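Local coordinates for Low molecular weight phosphotyrosine phosphatase family protein (Streptococcus pyogenes, PDB 5GOT) that catalyses the hydrolysis of phosphotyrosine in proteins, releasing phosphate, as a low molecular weight protein tyrosine phosphatase, at residues 20-23 / 24-27; 73-76 / 77-81; 132-135 / 136-139. All coordinates share one frame; numbering follows the deposited sequence.

From the N terminus, interaction 1 comes first, where helix 14-23 gives way to the loop leading to strand 31-37. Interaction 2 follows at helix 73-78 and its exit towards strand 81-84, and interaction 3 lies within helix 122-140. Each is local, formed by consecutive residues around a helical turn, so none closes a long loop. They run in series and neither nest nor cross. In space, interactions 1 and 3 touch: Met22, Ile25 and Val26 pack on Cys133 and Leu137, tying the first helix and its loop to the long helix 122-140. Interaction 2 stands apart, its centre about 20 Å from those of the other two.

Interaction 1: residues 20-23 / 24-27; sequences FVMK and SIVS
Val21 O is gripped twice by Ser24: the hydroxyl OG donates to Val21 O over 2.7 Å, and the backbone N of Ser24 reaches the same oxygen at 3.0 Å. OG lies in the carbonyl plane on a lone pair, whereas the amide N sits well above that plane. A chi1 of 81° swings OG of Ser24 between its own backbone N and carbonyl carbon, from where it folds back over the preceding turn. The Ser24 N-H is shared, since a weak second bond of 3.1 Å joins Ser24 N to Phe20 O. Next along, Ile25 N donates to Met22 O at 3.0 Å, a fairly straight bond at the hydrogen (161°), and Val26 N adds a weak one. The two stronger backbone bonds join residues three apart, the spacing of a 3-10-like turn; the weak ones keep the four-residue spacing. All lie where helix 14-23, the helix of a beta-alpha-beta crossover between the neighbouring parallel strands 2-8 and 31-37, passes into its connecting loop. In this family that helix follows the phosphate-binding P-loop. Carbon atoms also close on Met22 O: CG1 of Ile25 and CG1 of Val26 each stand 3.3 Å from it. Met22 carries the apolar part. Its CG is anti to the backbone N (chi1 -166°) and the chain then bends at chi2, bringing SD to 4.0 Å from Ile25 CD1 as the two side chains cross obliquely. Met22 CG lies 4.3 Å from Val26 CG1. Met22 and Val26 are both buried, with Ile33 of strand 31-37 against both, and Cys133 and Leu137 of helix 122-140 against Met22 and Val26 respectively. The extended Lys23 turns away, its NZ in a salt bridge with Glu19.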
loop_
_atom_site.group_PDB
_atom_site.type_symbol
_atom_site.label_atom_id
_atom_site.label_comp_id
_atom_site.label_asym_id
_atom_site.label_seq_id
_atom_site.Cartn_x
_atom_site.Cartn_y
_atom_site.Cartn_z
ATOM N N PHE A 20 -1.044 -6.636 1.030
ATOM C CA PHE A 20 -1.605 -7.963 1.235
ATOM C C PHE A 20 -3.010 -7.913 1.817
ATOM O O PHE A 20 -3.811 -8.810 1.536
ATOM C CB PHE A 20 -0.627 -8.799 2.069
ATOM C CG PHE A 20 0.670 -9.041 1.348
ATOM C CD1 PHE A 20 0.698 -9.846 0.216
ATOM C CD2 PHE A 20 1.838 -8.402 1.737
ATOM C CE1 PHE A 20 1.887 -10.041 -0.500
ATOM C CE2 PHE A 20 3.037 -8.605 1.046
ATOM C CZ PHE A 20 3.059 -9.424 -0.079
ATOM N N VAL A 21 -3.358 -6.880 2.587
ATOM C CA VAL A 21 -4.755 -6.722 2.975
ATOM C C VAL A 21 -5.611 -6.442 1.738
ATOM O O VAL A 21 -6.667 -7.052 1.542
ATOM C CB VAL A 21 -4.912 -5.622 4.042
ATOM C CG1 VAL A 21 -6.389 -5.356 4.321
ATOM C CG2 VAL A 21 -4.209 -6.024 5.343
ATOM N N MET A 22 -5.152 -5.539 0.863
ATOM C CA MET A 22 -5.908 -5.278 -0.360
ATOM C C MET A 22 -6.015 -6.539 -1.211
ATOM O O MET A 22 -7.079 -6.838 -1.769
ATOM C CB MET A 22 -5.254 -4.152 -1.166
ATOM C CG MET A 22 -6.146 -3.602 -2.272
ATOM S SD MET A 22 -7.432 -2.584 -1.575
ATOM C CE MET A 22 -8.504 -2.335 -3.004
ATOM N N LYS A 23 -4.929 -7.307 -1.302
ATOM C CA LYS A 23 -4.961 -8.539 -2.074
ATOM C C LYS A 23 -5.936 -9.550 -1.495
ATOM O O LYS A 23 -6.414 -10.424 -2.227
ATOM C CB LYS A 23 -3.562 -9.146 -2.157
ATOM C CG LYS A 23 -2.638 -8.420 -3.114
ATOM C CD LYS A 23 -1.300 -9.129 -3.195
ATOM C CE LYS A 23 -0.509 -8.704 -4.418
ATOM N NZ LYS A 23 0.937 -8.951 -4.246
ATOM N N SER A 24 -6.266 -9.436 -0.209
ATOM C CA SER A 24 -7.195 -10.375 0.394
ATOM C C SER A 24 -8.649 -10.036 0.104
ATOM O O SER A 24 -9.523 -10.858 0.398
ATOM C CB SER A 24 -6.974 -10.446 1.913
ATOM O OG SER A 24 -7.605 -9.370 2.598
ATOM N N ILE A 25 -8.940 -8.859 -0.454
ATOM C CA ILE A 25 -10.318 -8.447 -0.688
ATOM C C ILE A 25 -10.635 -8.235 -2.161
ATOM O O ILE A 25 -11.782 -7.943 -2.493
ATOM C CB ILE A 25 -10.689 -7.190 0.127
ATOM C CG1 ILE A 25 -9.843 -5.984 -0.283
ATOM C CG2 ILE A 25 -10.566 -7.458 1.628
ATOM C CD1 ILE A 25 -10.409 -4.660 0.221
ATOM N N VAL A 26 -9.667 -8.400 -3.062
ATOM C CA VAL A 26 -9.934 -8.270 -4.490
ATOM C C VAL A 26 -8.992 -9.192 -5.258
ATOM O O VAL A 26 -7.841 -9.400 -4.863
ATOM C CB VAL A 26 -9.817 -6.794 -4.944
ATOM C CG1 VAL A 26 -8.424 -6.254 -4.708
ATOM C CG2 VAL A 26 -10.182 -6.659 -6.396
ATOM N N SER A 27 -9.496 -9.748 -6.365
ATOM C CA SER A 27 -8.804 -10.804 -7.096
ATOM C C SER A 27 -7.687 -10.251 -7.963
ATOM O O SER A 27 -7.820 -9.190 -8.578
ATOM C CB SER A 27 -9.772 -11.582 -7.992
ATOM O OG SER A 27 -10.664 -12.385 -7.237
#

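Interaction 2: residues 73-76 / 77-81; sequences ITDF and NTFDY
Asn77 folds its side chain back along the preceding turn towards Ile73. Its CB sits 3.6 Å from Thr74 O, CG comes within 3.9 Å of Ile73 O, and at the tip ND2 donates to Ile73 O over 3.0 Å. That bond is nearly straight (168°) and lies close to the amide plane, although ND2 stands above the plane of the carbonyl. With chi1 at -83°, CG lies beside the backbone N, and the Asn77 N-H and the ND2 N-H grip Ile73 O from opposite faces of its plane. Thr78 repeats the double grip one residue on: OG1 at 2.7 Å and the backbone N at 2.9 Å both donate to Thr74 O. Phe79, the first residue to leave helical geometry, still donates its N to Asp75 O at 2.9 Å, almost straight. Its ring presents an edge to Asp75, CD2 lying 3.3 Å from Asp75 O with Asp75 CB in the ring plane. OD2 of Asp75 meets Thr72 N and forms a salt bridge with Arg36. The Phe79 ring packs on Cys5 of strand 2-8 and Met32 of strand 31-37, joining the helix end to the parallel sheet. Lys104 NZ bonds to Phe76 O and Phe79 O. With a side-chain and a backbone donor each, Asn77 and Thr78 give Ile73 O and Thr74 O two bonds apiece, holding both polar side chains against the last helical turn.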
loop_
_atom_site.group_PDB
_atom_site.type_symbol
_atom_site.label_atom_id
_atom_site.label_comp_id
_atom_site.label_asym_id
_atom_site.label_seq_id
_atom_site.Cartn_x
_atom_site.Cartn_y
_atom_site.Cartn_z
ATOM N N ILE A 73 11.436 4.773 -11.838
ATOM C CA ILE A 73 10.826 5.500 -12.950
ATOM C C ILE A 73 9.878 4.590 -13.713
ATOM O O ILE A 73 8.790 5.009 -14.131
ATOM C CB ILE A 73 11.910 6.086 -13.877
ATOM C CG1 ILE A 73 12.699 7.178 -13.153
ATOM C CG2 ILE A 73 11.283 6.646 -15.157
ATOM C CD1 ILE A 73 13.780 7.820 -14.021
ATOM N N THR A 74 10.262 3.322 -13.888
ATOM C CA THR A 74 9.359 2.377 -14.535
ATOM C C THR A 74 8.031 2.306 -13.800
ATOM O O THR A 74 6.960 2.259 -14.424
ATOM C CB THR A 74 9.987 0.984 -14.593
ATOM O OG1 THR A 74 11.401 1.092 -14.811
ATOM C CG2 THR A 74 9.347 0.196 -15.718
ATOM N N ASP A 75 8.089 2.288 -12.466
ATOM C CA ASP A 75 6.875 2.169 -11.661
ATOM C C ASP A 75 5.961 3.366 -11.857
ATOM O O ASP A 75 4.740 3.210 -11.999
ATOM C CB ASP A 75 7.239 2.024 -10.187
ATOM C CG ASP A 75 8.045 0.784 -9.906
ATOM O OD1 ASP A 75 7.776 -0.250 -10.553
ATOM O OD2 ASP A 75 8.930 0.852 -9.020
ATOM N N PHE A 76 6.525 4.580 -11.822
ATOM C CA PHE A 76 5.697 5.769 -12.022
ATOM C C PHE A 76 4.978 5.736 -13.365
ATOM O O PHE A 76 3.880 6.289 -13.487
ATOM C CB PHE A 76 6.535 7.044 -11.925
ATOM C CG PHE A 76 6.865 7.461 -10.527
ATOM C CD1 PHE A 76 5.927 8.142 -9.750
ATOM C CD2 PHE A 76 8.119 7.215 -9.994
ATOM C CE1 PHE A 76 6.242 8.553 -8.459
ATOM C CE2 PHE A 76 8.440 7.619 -8.706
ATOM C CZ PHE A 76 7.496 8.292 -7.933
ATOM N N ASN A 77 5.579 5.092 -14.380
ATOM C CA ASN A 77 4.942 4.985 -15.692
ATOM C C ASN A 77 3.908 3.871 -15.735
ATOM O O ASN A 77 2.871 4.008 -16.399
ATOM C CB ASN A 77 5.995 4.738 -16.776
ATOM C CG ASN A 77 6.654 6.016 -17.245
ATOM O OD1 ASN A 77 6.161 6.675 -18.159
ATOM N ND2 ASN A 77 7.772 6.378 -16.615
ATOM N N THR A 78 4.180 2.765 -15.042
ATOM C CA THR A 78 3.350 1.570 -15.147
ATOM C C THR A 78 2.112 1.631 -14.253
ATOM O O THR A 78 1.024 1.221 -14.673
ATOM C CB THR A 78 4.182 0.339 -14.794
ATOM O OG1 THR A 78 5.421 0.389 -15.511
ATOM C CG2 THR A 78 3.424 -0.938 -15.161
ATOM N N PHE A 79 2.244 2.090 -13.012
ATOM C CA PHE A 79 1.113 2.010 -12.091
ATOM C C PHE A 79 0.072 3.076 -12.410
ATOM O O PHE A 79 0.401 4.187 -12.830
ATOM C CB PHE A 79 1.588 2.128 -10.639
ATOM C CG PHE A 79 2.262 0.880 -10.131
ATOM C CD1 PHE A 79 1.512 -0.238 -9.778
ATOM C CD2 PHE A 79 3.637 0.816 -10.029
ATOM C CE1 PHE A 79 2.136 -1.401 -9.321
ATOM C CE2 PHE A 79 4.270 -0.351 -9.591
ATOM C CZ PHE A 79 3.510 -1.453 -9.233
ATOM N N ASP A 80 -1.196 2.710 -12.246
ATOM C CA ASP A 80 -2.287 3.658 -12.414
ATOM C C ASP A 80 -2.512 4.497 -11.165
ATOM O O ASP A 80 -2.876 5.670 -11.265
ATOM C CB ASP A 80 -3.567 2.906 -12.768
ATOM C CG ASP A 80 -3.431 2.106 -14.046
ATOM O OD1 ASP A 80 -2.850 2.647 -15.017
ATOM O OD2 ASP A 80 -3.897 0.946 -14.074
ATOM N N TYR A 81 -2.308 3.914 -9.987
ATOM C CA TYR A 81 -2.554 4.598 -8.733
ATOM C C TYR A 81 -1.389 4.310 -7.807
ATOM O O TYR A 81 -1.068 3.149 -7.552
ATOM C CB TYR A 81 -3.870 4.135 -8.098
ATOM C CG TYR A 81 -5.055 4.191 -9.038
ATOM C CD1 TYR A 81 -5.348 3.121 -9.881
ATOM C CD2 TYR A 81 -5.880 5.308 -9.083
ATOM C CE1 TYR A 81 -6.430 3.165 -10.748
ATOM C CE2 TYR A 81 -6.965 5.365 -9.949
ATOM C CZ TYR A 81 -7.235 4.288 -10.775
ATOM O OH TYR A 81 -8.312 4.325 -11.636
#

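Interaction 3: residues 132-135 / 136-139; sequences GCQD and WLSR
Trp136 and Gly132 meet one turn apart within helix 122-140, a long helix that packs beside helix 14-23. The backbone bonds are regular alpha-helical ones between residues four apart: Trp136 N to Gly132 O at 2.9 Å, Leu137 N to Cys133 O at 3.0 Å, Ser138 N to Gln134 O at 3.2 Å, and Arg139 N to Asp135 O. One side-chain bond adds to them. Ser138 OG donates to Asp135 O over 2.9 Å: with chi1 at 80° the hydroxyl lies between its own N and carbonyl carbon, within reach of the Asp135 carbonyl. Asp135 O therefore holds two donors, this hydroxyl and Arg139 N. Among the close carbon contacts, CD1 of the Trp136 indole lies 3.0 Å from Gly132 O, which stands oblique to the ring. The buried indole is fixed further on by Phe108 O, which accepts from NE1, and by the rings of Phe108 and Tyr106, the latter nearly perpendicular to it. On the exposed side a water bridges two residues of the turn, donating to Ser138 OG at 2.8 Å and weakly to Asp135 OD1 at 3.1 Å.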
loop_
_atom_site.group_PDB
_atom_site.type_symbol
_atom_site.label_atom_id
_atom_site.label_comp_id
_atom_site.label_asym_id
_atom_site.label_seq_id
_atom_site.Cartn_x
_atom_site.Cartn_y
_atom_site.Cartn_z
ATOM N N GLY A 132 -9.308 1.409 5.173
ATOM C CA GLY A 132 -8.903 2.183 4.011
ATOM C C GLY A 132 -8.855 1.355 2.738
ATOM O O GLY A 132 -9.136 1.860 1.644
ATOM N N CYS A 133 -8.490 0.081 2.853
ATOM C CA CYS A 133 -8.549 -0.797 1.692
ATOM C C CYS A 133 -9.985 -0.970 1.218
ATOM O O CYS A 133 -10.245 -0.991 0.009
ATOM C CB CYS A 133 -7.908 -2.149 2.009
ATOM S SG CYS A 133 -6.090 -2.081 2.031
ATOM N N GLN A 134 -10.933 -1.072 2.156
ATOM C CA GLN A 134 -12.341 -1.159 1.775
ATOM C C GLN A 134 -12.781 0.094 1.029
ATOM O O GLN A 134 -13.516 0.009 0.038
ATOM C CB GLN A 134 -13.215 -1.375 3.013
ATOM C CG GLN A 134 -13.261 -2.820 3.497
ATOM C CD GLN A 134 -13.909 -3.746 2.481
ATOM O OE1 GLN A 134 -14.740 -3.318 1.673
ATOM N NE2 GLN A 134 -13.519 -5.022 2.502
ATOM N N ASP A 135 -12.335 1.266 1.488
ATOM C CA ASP A 135 -12.695 2.507 0.821
ATOM C C ASP A 135 -12.096 2.584 -0.574
ATOM O O ASP A 135 -12.774 3.010 -1.514
ATOM C CB ASP A 135 -12.267 3.700 1.661
ATOM C CG ASP A 135 -13.093 3.834 2.929
ATOM O OD1 ASP A 135 -14.056 3.044 3.111
ATOM O OD2 ASP A 135 -12.789 4.740 3.728
ATOM N N TRP A 136 -10.830 2.177 -0.734
ATOM C CA TRP A 136 -10.226 2.180 -2.064
ATOM C C TRP A 136 -10.958 1.236 -3.008
ATOM O O TRP A 136 -11.126 1.543 -4.193
ATOM C CB TRP A 136 -8.735 1.831 -1.988
ATOM C CG TRP A 136 -7.956 3.028 -1.557
ATOM C CD1 TRP A 136 -7.294 3.207 -0.367
ATOM C CD2 TRP A 136 -7.824 4.256 -2.278
ATOM N NE1 TRP A 136 -6.747 4.469 -0.318
ATOM C CE2 TRP A 136 -7.056 5.129 -1.483
ATOM C CE3 TRP A 136 -8.283 4.703 -3.524
ATOM C CZ2 TRP A 136 -6.732 6.418 -1.895
ATOM C CZ3 TRP A 136 -7.952 5.981 -3.935
ATOM C CH2 TRP A 136 -7.188 6.825 -3.126
ATOM N N LEU A 137 -11.437 0.104 -2.496
ATOM C CA LEU A 137 -12.211 -0.809 -3.329
ATOM C C LEU A 137 -13.465 -0.128 -3.869
ATOM O O LEU A 137 -13.760 -0.201 -5.068
ATOM C CB LEU A 137 -12.580 -2.050 -2.519
ATOM C CG LEU A 137 -13.135 -3.239 -3.299
ATOM C CD1 LEU A 137 -12.008 -3.981 -3.998
ATOM C CD2 LEU A 137 -13.938 -4.164 -2.363
ATOM N N SER A 138 -14.217 0.542 -2.990
ATOM C CA SER A 138 -15.438 1.207 -3.421
ATOM C C SER A 138 -15.128 2.371 -4.348
ATOM O O SER A 138 -15.951 2.738 -5.192
ATOM C CB SER A 138 -16.225 1.696 -2.211
ATOM O OG SER A 138 -15.670 2.906 -1.745
ATOM N N ARG A 139 -13.940 2.947 -4.214
ATOM C CA ARG A 139 -13.549 4.047 -5.076
ATOM C C ARG A 139 -13.118 3.558 -6.457
ATOM O O ARG A 139 -13.452 4.180 -7.474
ATOM C CB ARG A 139 -12.428 4.825 -4.395
ATOM C CG ARG A 139 -12.121 6.128 -5.026
ATOM C CD ARG A 139 -12.477 7.294 -4.113
ATOM N NE ARG A 139 -11.876 8.479 -4.706
ATOM C CZ ARG A 139 -10.864 9.156 -4.178
ATOM N NH1 ARG A 139 -10.372 8.806 -2.994
ATOM N NH2 ARG A 139 -10.367 10.204 -4.831
HETATM O O HOH W 1 -16.020 3.941 0.884
#